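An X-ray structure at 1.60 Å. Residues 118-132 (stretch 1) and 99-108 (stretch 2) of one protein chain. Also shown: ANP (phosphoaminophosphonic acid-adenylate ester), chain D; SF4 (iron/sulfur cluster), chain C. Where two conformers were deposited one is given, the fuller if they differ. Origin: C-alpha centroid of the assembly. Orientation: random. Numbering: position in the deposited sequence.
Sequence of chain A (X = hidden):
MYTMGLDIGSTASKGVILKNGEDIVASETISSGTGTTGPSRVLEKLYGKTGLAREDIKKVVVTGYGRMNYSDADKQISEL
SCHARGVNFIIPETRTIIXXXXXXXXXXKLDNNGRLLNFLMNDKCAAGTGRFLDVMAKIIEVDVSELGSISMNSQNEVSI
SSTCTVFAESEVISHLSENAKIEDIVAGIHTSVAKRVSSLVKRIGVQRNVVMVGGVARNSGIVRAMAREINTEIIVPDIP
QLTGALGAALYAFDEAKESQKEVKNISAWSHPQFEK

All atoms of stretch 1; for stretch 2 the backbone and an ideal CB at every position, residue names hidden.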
# COMPACT_ATOMS: atom_id res chain seq x y z
N ASN A 118 20.99 -5.09 -15.24
CA ASN A 118 20.49 -5.09 -13.88
C ASN A 118 19.04 -4.64 -13.91
O ASN A 118 18.57 -4.11 -14.91
CB ASN A 118 21.36 -4.20 -12.99
CG ASN A 118 21.21 -4.52 -11.51
OD1 ASN A 118 20.35 -5.31 -11.12
ND2 ASN A 118 22.03 -3.88 -10.68
N PHE A 119 18.31 -4.87 -12.84
CA PHE A 119 16.87 -4.69 -12.86
C PHE A 119 16.39 -4.61 -11.43
O PHE A 119 16.79 -5.41 -10.60
CB PHE A 119 16.21 -5.89 -13.57
CG PHE A 119 14.71 -5.88 -13.50
CD1 PHE A 119 13.97 -4.99 -14.27
CD2 PHE A 119 14.04 -6.76 -12.67
CE1 PHE A 119 12.59 -5.00 -14.23
CE2 PHE A 119 12.66 -6.76 -12.62
CZ PHE A 119 11.94 -5.87 -13.40
N LEU A 120 15.53 -3.64 -11.14
CA LEU A 120 14.86 -3.60 -9.86
C LEU A 120 13.42 -3.27 -10.11
O LEU A 120 13.09 -2.49 -11.02
CB LEU A 120 15.45 -2.52 -8.95
CG LEU A 120 16.78 -2.82 -8.27
CD1 LEU A 120 17.26 -1.52 -7.57
CD2 LEU A 120 16.61 -3.93 -7.24
N MET A 121 12.55 -3.85 -9.32
CA MET A 121 11.14 -3.59 -9.49
C MET A 121 10.47 -3.49 -8.16
O MET A 121 10.69 -4.33 -7.27
CB MET A 121 10.50 -4.70 -10.29
CG MET A 121 9.00 -4.59 -10.31
SD MET A 121 8.31 -5.76 -11.49
CE MET A 121 8.84 -7.34 -10.82
N ASN A 122 9.65 -2.46 -8.01
CA ASN A 122 8.75 -2.38 -6.87
C ASN A 122 7.44 -2.95 -7.38
O ASN A 122 6.80 -2.35 -8.27
CB ASN A 122 8.53 -0.93 -6.40
CG ASN A 122 9.74 -0.33 -5.63
OD1 ASN A 122 10.57 -1.05 -5.07
ND2 ASN A 122 9.80 1.02 -5.56
N ASP A 123 7.00 -4.10 -6.84
CA ASP A 123 5.80 -4.72 -7.40
C ASP A 123 4.73 -5.15 -6.38
O ASP A 123 3.68 -5.67 -6.75
CB ASP A 123 6.17 -5.92 -8.26
CG ASP A 123 6.90 -7.02 -7.47
OD1 ASP A 123 7.53 -6.73 -6.42
OD2 ASP A 123 6.87 -8.16 -7.94
N LYS A 124 4.99 -4.95 -5.12
CA LYS A 124 4.04 -5.49 -4.16
C LYS A 124 3.21 -4.39 -3.53
O LYS A 124 2.33 -4.67 -2.72
CB LYS A 124 4.76 -6.29 -3.08
CG LYS A 124 5.55 -7.45 -3.64
CD LYS A 124 4.73 -8.26 -4.62
CE LYS A 124 5.38 -9.60 -4.92
NZ LYS A 124 4.78 -10.25 -6.12
N CYS A 125 3.51 -3.15 -3.90
CA CYS A 125 3.06 -1.98 -3.13
C CYS A 125 2.46 -0.96 -4.07
O CYS A 125 3.07 -0.64 -5.10
CB CYS A 125 4.28 -1.36 -2.42
SG CYS A 125 4.02 0.25 -1.65
N ALA A 126 1.28 -0.44 -3.77
CA ALA A 126 0.64 0.52 -4.67
C ALA A 126 1.38 1.87 -4.73
O ALA A 126 1.25 2.62 -5.72
CB ALA A 126 -0.79 0.74 -4.28
N ALA A 127 2.14 2.19 -3.68
CA ALA A 127 2.83 3.48 -3.67
C ALA A 127 3.85 3.47 -4.80
O ALA A 127 4.41 2.41 -5.14
CB ALA A 127 3.52 3.70 -2.31
N GLY A 128 4.16 4.63 -5.34
CA GLY A 128 5.19 4.74 -6.36
C GLY A 128 4.78 4.10 -7.67
O GLY A 128 5.63 3.73 -8.46
N THR A 129 3.47 4.03 -7.90
CA THR A 129 2.93 3.55 -9.16
C THR A 129 1.76 4.39 -9.62
O THR A 129 1.27 5.26 -8.91
CB THR A 129 2.44 2.06 -9.07
OG1 THR A 129 1.18 2.01 -8.40
CG2 THR A 129 3.42 1.19 -8.34
N GLY A 130 1.30 4.12 -10.83
CA GLY A 130 0.10 4.76 -11.33
C GLY A 130 -1.11 4.59 -10.42
O GLY A 130 -1.98 5.45 -10.40
N ARG A 131 -1.17 3.48 -9.70
CA ARG A 131 -2.29 3.25 -8.79
C ARG A 131 -2.36 4.35 -7.74
O ARG A 131 -3.43 4.83 -7.41
CB ARG A 131 -2.14 1.91 -8.10
CG ARG A 131 -3.34 1.53 -7.27
CD ARG A 131 -4.60 1.56 -8.13
NE ARG A 131 -5.75 1.05 -7.39
CZ ARG A 131 -6.14 -0.22 -7.41
NH1 ARG A 131 -5.49 -1.12 -8.14
NH2 ARG A 131 -7.18 -0.58 -6.70
N PHE A 132 -1.21 4.72 -7.20
CA PHE A 132 -1.13 5.79 -6.20
C PHE A 132 -1.72 7.07 -6.80
O PHE A 132 -2.54 7.75 -6.18
CB PHE A 132 0.33 5.98 -5.76
CG PHE A 132 0.57 7.09 -4.74
CD1 PHE A 132 0.62 6.79 -3.39
CD2 PHE A 132 0.82 8.40 -5.15
CE1 PHE A 132 0.89 7.78 -2.44
CE2 PHE A 132 1.08 9.39 -4.22
CZ PHE A 132 1.11 9.09 -2.86
N UNK A 99 10.19 2.42 -16.11
CA UNK A 99 8.84 2.14 -16.59
C UNK A 99 7.89 2.24 -15.41
O UNK A 99 7.83 1.35 -14.58
CB UNK A 99 8.75 0.76 -17.25
N UNK A 100 7.13 3.33 -15.33
CA UNK A 100 6.15 3.42 -14.26
C UNK A 100 4.77 3.11 -14.83
O UNK A 100 4.25 3.88 -15.62
CB UNK A 100 6.18 4.80 -13.60
N UNK A 101 4.22 1.95 -14.43
CA UNK A 101 2.92 1.52 -14.91
C UNK A 101 1.86 1.66 -13.83
O UNK A 101 2.06 2.35 -12.83
CB UNK A 101 2.99 0.07 -15.40
N UNK A 102 0.73 0.99 -14.05
CA UNK A 102 -0.40 1.04 -13.15
C UNK A 102 -0.28 0.17 -11.91
O UNK A 102 -0.95 0.43 -10.91
CB UNK A 102 -1.66 0.64 -13.92
N UNK A 103 0.55 -0.88 -11.94
CA UNK A 103 0.70 -1.70 -10.73
C UNK A 103 2.15 -1.92 -10.29
O UNK A 103 2.38 -2.36 -9.16
CB UNK A 103 0.04 -3.06 -10.96
N UNK A 104 3.12 -1.63 -11.15
CA UNK A 104 4.50 -1.71 -10.70
C UNK A 104 5.39 -0.70 -11.39
O UNK A 104 5.00 -0.12 -12.39
CB UNK A 104 5.05 -3.12 -10.93
N UNK A 105 6.56 -0.47 -10.82
CA UNK A 105 7.53 0.41 -11.43
C UNK A 105 8.77 -0.41 -11.62
O UNK A 105 9.20 -1.14 -10.71
CB UNK A 105 7.79 1.66 -10.59
N UNK A 106 9.31 -0.36 -12.82
CA UNK A 106 10.46 -1.15 -13.19
C UNK A 106 11.60 -0.25 -13.56
O UNK A 106 11.41 0.73 -14.28
CB UNK A 106 10.13 -2.10 -14.34
N UNK A 107 12.80 -0.59 -13.10
CA UNK A 107 13.98 0.13 -13.52
C UNK A 107 14.97 -0.83 -14.15
O UNK A 107 15.40 -1.82 -13.53
CB UNK A 107 14.62 0.87 -12.34
N UNK A 108 15.29 -0.56 -15.41
CA UNK A 108 16.15 -1.42 -16.20
C UNK A 108 17.45 -0.70 -16.43
O UNK A 108 17.47 0.49 -16.84
CB UNK A 108 15.49 -1.81 -17.53
PG ANP D . 1.86 -2.50 -15.41
O1G ANP D . 1.37 -3.94 -15.46
O2G ANP D . 2.98 -2.29 -16.39
O3G ANP D . 2.20 -2.06 -14.04
PB ANP D . 0.18 -0.93 -17.38
O1B ANP D . -1.23 -1.22 -17.81
O2B ANP D . 1.28 -1.23 -18.40
N3B ANP D . 0.43 -1.65 -15.83
PA ANP D . 0.53 1.86 -18.14
O1A ANP D . -0.41 1.67 -19.28
O2A ANP D . 2.02 1.93 -18.36
O3A ANP D . 0.29 0.67 -17.06
O5' ANP D . 0.13 3.12 -17.23
C5' ANP D . -1.14 3.17 -16.58
C4' ANP D . -1.30 4.54 -15.93
O4' ANP D . -0.72 5.67 -16.56
C3' ANP D . -2.40 4.92 -14.96
O3' ANP D . -2.27 4.20 -13.72
C2' ANP D . -2.24 6.44 -14.84
O2' ANP D . -1.70 6.84 -13.57
C1' ANP D . -1.26 6.85 -15.95
N9 ANP D . -1.90 7.60 -17.04
C8 ANP D . -2.69 7.11 -18.01
N7 ANP D . -3.05 8.08 -18.89
C5 ANP D . -2.45 9.22 -18.46
C6 ANP D . -2.39 10.61 -18.91
N6 ANP D . -3.09 10.98 -20.01
N1 ANP D . -1.64 11.49 -18.19
C2 ANP D . -0.96 11.12 -17.09
N3 ANP D . -0.98 9.87 -16.62
C4 ANP D . -1.69 8.90 -17.25
FE1 SF4 C . 0.61 1.05 1.76
FE2 SF4 C . 0.07 -0.98 0.16
FE3 SF4 C . 1.61 -1.26 2.38
FE4 SF4 C . 2.48 0.04 0.05
S1 SF4 C . 1.94 -2.08 0.37
S2 SF4 C . 2.70 0.69 2.14
S3 SF4 C . 0.60 1.11 -0.49
S4 SF4 C . -0.53 -0.83 2.30

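Position 99 lies out of reach of stretch 1: no atom of that segment comes within 5.5 Å of its ideal CB, so the visible contacts set no preference. The residue is Asp-99, and its backbone pairs with 106 within its own stretch.

At position 100 the CA-to-CB bond points sideways, and the ideal CB stands 5.3 Å from Gly-128 O. That leaves room for a branched or medium apolar side chain against the turn backbone. Ile-100 is found; its CG2 lies 4.1 Å from both Gly-128 O and Thr-129 CA.

Position 101 is constrained by ligand rather than by stretch 1. Phi/psi of -107/-163 does not demand glycine, but an ideal CB would stand 2.6 Å from ANP O2G, a clash. Gly-101 avoids it, and its carbonyl accepts a hydrogen bond from Gly-130 N (Gly-130 N to Gly-101 O, 2.8 Å, 157°), which ties the start of the helix to this loop.

Position 102 has its CB direction away from stretch 1, and its backbone angles (-80/-23) do not call for glycine, so several small side chains seem possible on this evidence. The residue is Gly-102. Its CA approaches Gly-130 CA to 4.2 Å, its N donates to ANP O3A (3.1 Å), and water 1 lies 2.8 Å from Gly-102 O and 3.1 Å from Arg-131 NH1, linking the two.

Position 103 also points away, with nothing of stretch 1 within 5.5 Å of the ideal CB; a polar or long side chain would do. In Gln-103 the backbone does the visible work: N donates to ANP O3G (2.9 Å), and Gln-103 O lies 2.8 Å from water 2, which also sits 2.6 Å from Cys-125 O.

Position 104 points sideways, its ideal CB a tight 3.3 Å from Asn-122 O and 4.2 Å from Met-121 SD. A compact side chain, polar or apolar, is favoured. Asp-104 fits, its CG 3.8 Å from Met-121 SD, while its N donates to ANP O3G (3.1 Å).

Position 105 shares a sheet face with Asn-122, and its ideal CB is only 3.7 Å from Gly-128 O, favouring a small residue. Ala-105 is present, in a hydrogen-bonded pair: Asn-122 N to Ala-105 O is 3.0 Å, Ala-105 N to Asn-122 O 3.2 Å.

Position 106 lies on the face of Phe-119 and Met-121, with its ideal CB 3.8 Å from Phe-119 CE1. A long side chain with an aliphatic stem could pack there. Lys-106 packs its CB 3.9 Å from that CE1; its NZ lies 3.6 Å from Met-121 SD and forms a salt bridge with Asp-104 OD1 (2.8 Å).

Position 107 pairs with Leu-120 on the other face. Its phi/psi of -122/121 is the extended strand region that favours beta-branched residues, and its ideal CB stands 3.9 Å from Leu-120 O; beta-branched or other apolar residues suit it. Val-107, with chi1 t, lies on the face shared with Leu-120, its CB 3.9 Å from Leu-120 O. Val-107 N donates to Leu-120 O (2.8 Å, 169°), and Leu-120 N to Val-107 O (3.0 Å).

Position 108 faces the Phe-119 side, its ideal CB 4.8 Å from Phe-119 CD1, inviting an apolar side chain. Leu-108 CD1 reaches the ring edge, 4.1 Å from Phe-119 CE1.

Stretch 2 (99-108) DIGGQDAKVL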
# COMPACT_ATOMS: atom_id res chain seq x y z
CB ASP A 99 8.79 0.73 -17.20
CG ASP A 99 7.38 0.17 -17.32
OD1 ASP A 99 6.45 0.95 -17.57
OD2 ASP A 99 7.21 -1.08 -17.17
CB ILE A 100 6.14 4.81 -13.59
CG1 ILE A 100 7.56 5.16 -13.13
CG2 ILE A 100 5.17 4.75 -12.41
CD1 ILE A 100 7.69 6.64 -12.51
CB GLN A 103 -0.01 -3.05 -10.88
CG GLN A 103 0.74 -4.08 -11.71
CD GLN A 103 0.08 -5.46 -11.64
OE1 GLN A 103 -0.98 -5.62 -11.04
NE2 GLN A 103 0.70 -6.45 -12.27
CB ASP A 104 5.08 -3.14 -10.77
CG ASP A 104 5.23 -3.68 -12.20
OD1 ASP A 104 5.92 -3.04 -13.02
OD2 ASP A 104 4.68 -4.78 -12.48
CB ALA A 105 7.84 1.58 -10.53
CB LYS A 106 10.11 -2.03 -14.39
CG LYS A 106 9.06 -3.10 -14.09
CD LYS A 106 8.74 -3.87 -15.38
CE LYS A 106 8.14 -5.25 -15.05
NZ LYS A 106 6.71 -5.16 -14.63
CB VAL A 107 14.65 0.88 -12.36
CG1 VAL A 107 15.88 1.62 -12.86
CG2 VAL A 107 13.66 1.85 -11.75
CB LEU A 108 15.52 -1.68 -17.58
CG LEU A 108 14.31 -2.62 -17.67
CD1 LEU A 108 13.08 -2.03 -17.01
CD2 LEU A 108 14.05 -2.91 -19.18
O HOH W 1 -3.09 -1.16 -10.07
O HOH W 2 4.15 -2.09 -6.99
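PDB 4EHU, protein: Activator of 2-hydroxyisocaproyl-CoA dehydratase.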